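Local coordinates for protein down syndrome cell adhesion molecule, isoform AK (Drosophila melanogaster, PDB 4WVR) that probably serves as a neuronal cell-surface recognition molecule, with this variable immunoglobulin domain taking part in isoform-specific homodimerization, at residues V81-A86 with F94-L99; P7-P12 with V32-V37. All coordinates share one frame; numbering follows the deposited sequence.

Contact 1: residues V81-A86 with F94-L99; sequences VFKCIA and FTTSEL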
# COMPACT_ATOMS: atom_id res chain seq x y z
N VAL A 81 6.88 -9.47 13.25
CA VAL A 81 5.68 -8.66 13.41
C VAL A 81 5.94 -7.20 13.04
O VAL A 81 6.75 -6.52 13.68
CB VAL A 81 5.16 -8.72 14.86
CG1 VAL A 81 3.84 -7.97 14.98
CG2 VAL A 81 5.00 -10.17 15.30
N PHE A 82 5.25 -6.73 12.01
CA PHE A 82 5.31 -5.32 11.64
C PHE A 82 4.18 -4.57 12.33
O PHE A 82 3.02 -4.94 12.20
CB PHE A 82 5.23 -5.14 10.13
CG PHE A 82 6.47 -5.57 9.40
CD1 PHE A 82 6.67 -6.90 9.06
CD2 PHE A 82 7.44 -4.65 9.05
CE1 PHE A 82 7.81 -7.30 8.40
CE2 PHE A 82 8.58 -5.04 8.39
CZ PHE A 82 8.77 -6.37 8.06
N LYS A 83 4.53 -3.52 13.05
CA LYS A 83 3.52 -2.73 13.73
C LYS A 83 3.55 -1.30 13.24
O LYS A 83 4.60 -0.68 13.14
CB LYS A 83 3.73 -2.77 15.25
CG LYS A 83 2.70 -1.98 16.03
CD LYS A 83 3.04 -1.96 17.52
CE LYS A 83 3.15 -3.37 18.07
NZ LYS A 83 3.54 -3.36 19.51
N CYS A 84 2.37 -0.78 12.92
CA CYS A 84 2.22 0.64 12.63
C CYS A 84 1.63 1.34 13.83
O CYS A 84 0.59 0.91 14.35
CB CYS A 84 1.33 0.86 11.41
SG CYS A 84 1.05 2.61 11.08
N ILE A 85 2.28 2.40 14.29
CA ILE A 85 1.79 3.17 15.42
C ILE A 85 1.41 4.59 15.00
O ILE A 85 2.23 5.31 14.42
CB ILE A 85 2.84 3.25 16.55
CG1 ILE A 85 3.32 1.84 16.92
CG2 ILE A 85 2.27 3.97 17.76
CD1 ILE A 85 4.51 1.84 17.85
N ALA A 86 0.17 4.97 15.28
CA ALA A 86 -0.32 6.30 14.96
C ALA A 86 -0.63 7.09 16.23
O ALA A 86 -1.43 6.65 17.06
CB ALA A 86 -1.56 6.21 14.09
N PHE A 94 -2.50 1.25 17.39
CA PHE A 94 -1.63 0.47 16.53
C PHE A 94 -2.35 -0.71 15.91
O PHE A 94 -3.41 -1.13 16.38
CB PHE A 94 -0.40 -0.02 17.30
CG PHE A 94 -0.70 -1.09 18.31
CD1 PHE A 94 -1.16 -0.77 19.57
CD2 PHE A 94 -0.52 -2.43 17.99
CE1 PHE A 94 -1.44 -1.75 20.50
CE2 PHE A 94 -0.79 -3.42 18.92
CZ PHE A 94 -1.25 -3.08 20.18
N THR A 95 -1.78 -1.23 14.83
CA THR A 95 -2.28 -2.44 14.20
C THR A 95 -1.07 -3.18 13.64
O THR A 95 -0.04 -2.57 13.35
CB THR A 95 -3.32 -2.13 13.10
OG1 THR A 95 -4.03 -3.33 12.76
CG2 THR A 95 -2.66 -1.56 11.86
N THR A 96 -1.18 -4.50 13.51
CA THR A 96 -0.02 -5.30 13.14
C THR A 96 -0.30 -6.29 12.02
O THR A 96 -1.45 -6.51 11.64
CB THR A 96 0.51 -6.11 14.35
OG1 THR A 96 -0.46 -7.09 14.72
CG2 THR A 96 0.80 -5.20 15.54
N SER A 97 0.77 -6.88 11.50
CA SER A 97 0.67 -8.01 10.59
C SER A 97 1.97 -8.79 10.62
O SER A 97 3.05 -8.20 10.57
CB SER A 97 0.35 -7.55 9.17
OG SER A 97 0.16 -8.67 8.31
N GLU A 98 1.88 -10.10 10.71
CA GLU A 98 3.08 -10.91 10.74
C GLU A 98 3.51 -11.29 9.34
O GLU A 98 2.72 -11.84 8.57
CB GLU A 98 2.89 -12.17 11.58
CG GLU A 98 4.17 -12.98 11.73
CD GLU A 98 3.96 -14.29 12.47
OE1 GLU A 98 2.80 -14.61 12.79
OE2 GLU A 98 4.96 -14.99 12.72
N LEU A 99 4.76 -10.99 9.00
CA LEU A 99 5.33 -11.41 7.74
C LEU A 99 6.04 -12.75 7.92
O LEU A 99 6.91 -12.89 8.78
CB LEU A 99 6.31 -10.36 7.20
CG LEU A 99 7.00 -10.73 5.89
CD1 LEU A 99 5.98 -10.90 4.78
CD2 LEU A 99 8.04 -9.68 5.51

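Contact 2: residues P7-P12 with V32-V37; sequences PPSIAP and VQKGDV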
# COMPACT_ATOMS: atom_id res chain seq x y z
N PRO A 7 -8.64 10.56 18.94
CA PRO A 7 -7.44 9.72 18.82
C PRO A 7 -7.41 8.96 17.50
O PRO A 7 -8.47 8.74 16.90
CB PRO A 7 -7.58 8.77 20.01
CG PRO A 7 -9.05 8.61 20.17
CD PRO A 7 -9.67 9.93 19.78
N PRO A 8 -6.21 8.56 17.04
CA PRO A 8 -6.09 7.89 15.74
C PRO A 8 -6.70 6.50 15.74
O PRO A 8 -6.56 5.77 16.72
CB PRO A 8 -4.57 7.81 15.52
CG PRO A 8 -3.97 8.76 16.52
CD PRO A 8 -4.91 8.76 17.68
N SER A 9 -7.39 6.14 14.66
CA SER A 9 -7.82 4.77 14.43
C SER A 9 -7.27 4.30 13.09
O SER A 9 -7.21 5.09 12.14
CB SER A 9 -9.35 4.65 14.47
OG SER A 9 -9.93 5.25 13.32
N ILE A 10 -6.87 3.04 13.02
CA ILE A 10 -6.15 2.54 11.85
C ILE A 10 -6.85 1.37 11.17
O ILE A 10 -7.26 0.41 11.83
CB ILE A 10 -4.73 2.07 12.24
CG1 ILE A 10 -4.05 3.12 13.12
CG2 ILE A 10 -3.90 1.76 10.99
CD1 ILE A 10 -2.75 2.64 13.74
N ALA A 11 -6.99 1.45 9.85
CA ALA A 11 -7.47 0.31 9.08
C ALA A 11 -6.44 -0.82 9.15
O ALA A 11 -5.24 -0.58 8.98
CB ALA A 11 -7.74 0.70 7.64
N PRO A 12 -6.90 -2.05 9.41
CA PRO A 12 -5.97 -3.18 9.47
C PRO A 12 -5.32 -3.43 8.11
O PRO A 12 -5.91 -3.10 7.07
CB PRO A 12 -6.86 -4.35 9.89
CG PRO A 12 -8.24 -3.94 9.50
CD PRO A 12 -8.29 -2.45 9.68
N VAL A 32 -4.69 5.75 8.49
CA VAL A 32 -5.46 6.24 9.62
C VAL A 32 -6.84 6.69 9.15
O VAL A 32 -6.96 7.37 8.12
CB VAL A 32 -4.73 7.41 10.32
CG1 VAL A 32 -5.58 7.99 11.44
CG2 VAL A 32 -3.38 6.94 10.85
N GLN A 33 -7.87 6.30 9.88
CA GLN A 33 -9.23 6.70 9.54
C GLN A 33 -9.65 7.90 10.39
O GLN A 33 -9.50 9.05 9.98
CB GLN A 33 -10.20 5.53 9.74
CG GLN A 33 -9.78 4.27 9.00
CD GLN A 33 -9.65 4.50 7.50
OE1 GLN A 33 -10.54 5.08 6.87
NE2 GLN A 33 -8.54 4.05 6.92
N LYS A 34 -10.16 7.63 11.59
CA LYS A 34 -10.49 8.68 12.53
C LYS A 34 -9.21 9.23 13.16
O LYS A 34 -8.22 8.51 13.29
CB LYS A 34 -11.43 8.17 13.62
CG LYS A 34 -12.71 7.54 13.08
CD LYS A 34 -13.57 8.57 12.37
CE LYS A 34 -14.88 7.96 11.90
NZ LYS A 34 -15.78 9.00 11.32
N GLY A 35 -9.24 10.50 13.55
CA GLY A 35 -8.13 11.11 14.27
C GLY A 35 -7.82 12.52 13.82
O GLY A 35 -7.83 12.82 12.63
N ASP A 36 -7.54 13.40 14.78
CA ASP A 36 -7.19 14.78 14.47
C ASP A 36 -5.73 14.90 14.04
O ASP A 36 -4.85 14.28 14.63
CB ASP A 36 -7.44 15.71 15.66
CG ASP A 36 -8.91 15.91 15.95
OD1 ASP A 36 -9.58 16.59 15.15
OD2 ASP A 36 -9.38 15.41 16.99
N VAL A 37 -5.49 15.71 13.02
CA VAL A 37 -4.14 16.01 12.56
C VAL A 37 -3.54 17.12 13.42
O VAL A 37 -4.28 17.94 13.96
CB VAL A 37 -4.13 16.41 11.07
CG1 VAL A 37 -4.42 15.20 10.20
CG2 VAL A 37 -5.14 17.52 10.81

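Contact 1: residues V81-A86 with F94-L99
Lys83 runs its aliphatic chain obliquely past the Phe94 ring, with CD 3.6 Å from Phe94 CD2. A bend at chi3 (-57°) then brings the ammonium group over the ring face in a cation-pi contact, Lys83 NZ lying 4.7 Å from the Phe94 ring centroid. With Phe94 CG between its own backbone N and carbonyl carbon (chi1 71°), the ring stands beside the lysine chain. Thr96 completes this cluster. Its CG2 sits in the plane of the Phe94 ring, at the edge, and 3.8 Å from Lys83 CG, the lysine and threonine side chains pointing the same way. Further along, Val81 CG1 reaches Thr96 CB at 3.9 Å.

Phe82 and Leu99 occupy the opposite, inner face. Leu99 CB meets the edge of the phenylalanine ring close to its plane, 3.6 Å from Phe82 CE1. Both residues are buried and also touch Ile71 of strand 66-71.

Between the two faces the antiparallel backbones are joined by two reciprocal pairs of hydrogen bonds. Phe82 and Ser97 form one, with Phe82 N to Ser97 O at 3.0 Å; Cys84 and Thr95 form the other, with Cys84 N to Thr95 O also 3.0 Å. Lys83 pairs with Thr96 and Ile85 with Phe94, both non-hydrogen-bonded, so the Lys83-Phe94 contact is diagonal between neighbouring pairs. Cys84 points inward and is disulfide-bonded to Cys30 of strand 26-31 in the facing sheet, while strand 40-45 flanks its strand on the other side. This is the F-G hairpin of an immunoglobulin beta sandwich, with the F-strand cysteine tied to the B strand through the core.

Contact 2: residues P7-P12 with V32-V37
Ser9 holds the loop of residues 32-37 with three polar groups, each in a hydrogen bond. Two of the bonds run from backbone to backbone: Ser9 N donates to Lys34 O at 2.9 Å, and Gln33 N donates to Ser9 O over a short 2.6 Å. The third uses the side chain. With OG placed between the backbone N and the carbonyl carbon (chi1 71°), the hydroxyl turns toward the loop and accepts from Lys34 N at 3.0 Å, a more bent bond than the other two, and rests against Lys34 CB. Lys34 is therefore gripped at both its amide and its carbonyl.

The Gln33 amide is polar at both ends: NE2, 3.5 Å from Ala11 CB, donates to Met31 O, while OE1 accepts from the backbone N of Asn25 of the second subunit.

Apolar packing is lighter. Val32 CG1 lies 4.2 Å from Pro8 CB, Val32 CG2 meets Ile10 CG1, and Val32 also packs on Ala86 of strand 80-87.

The N-terminal segment thus runs beside the chain just after strand 26-31, bridged once at Ile10-Val32, at the edge of the immunoglobulin sandwich. Beyond Ser9, both the 4.1 Å approach of Gly35 CA to Pro8 CA and the backbone angles of Gly35 call for glycine.

Most of the specific linkage is main-chain bonding concentrated on one serine, whose hydroxyl adds a further anchor. The prolines offer no N-H, so Pro8 adds only a CA-H...O contact, Pro8 CA to Lys34 O at 3.3 Å, and van der Waals approach.

Overall arrangement
Contact 1 and contact 2 lie with their centres 14 Å apart and meet along one side of the immunoglobulin sandwich. Contact 1 sits near the centre of the domain, about 5 Å from the centre of the chain, whereas contact 2 is peripheral, about 14 Å from it. Their seam is van der Waals packing, mostly between aliphatic groups: Ile10 CG2 packs on Thr95 CG2 at 3.6 Å, Ile10 CD1 lies 3.8 Å from Ala86 CB, and Pro8 CG approaches Ala86 O at 3.3 Å. The N-terminal segment 7-12 thus bridges the hairpin and the loop 32-37. Of the two, contact 2 also reaches the second subunit of the assembly.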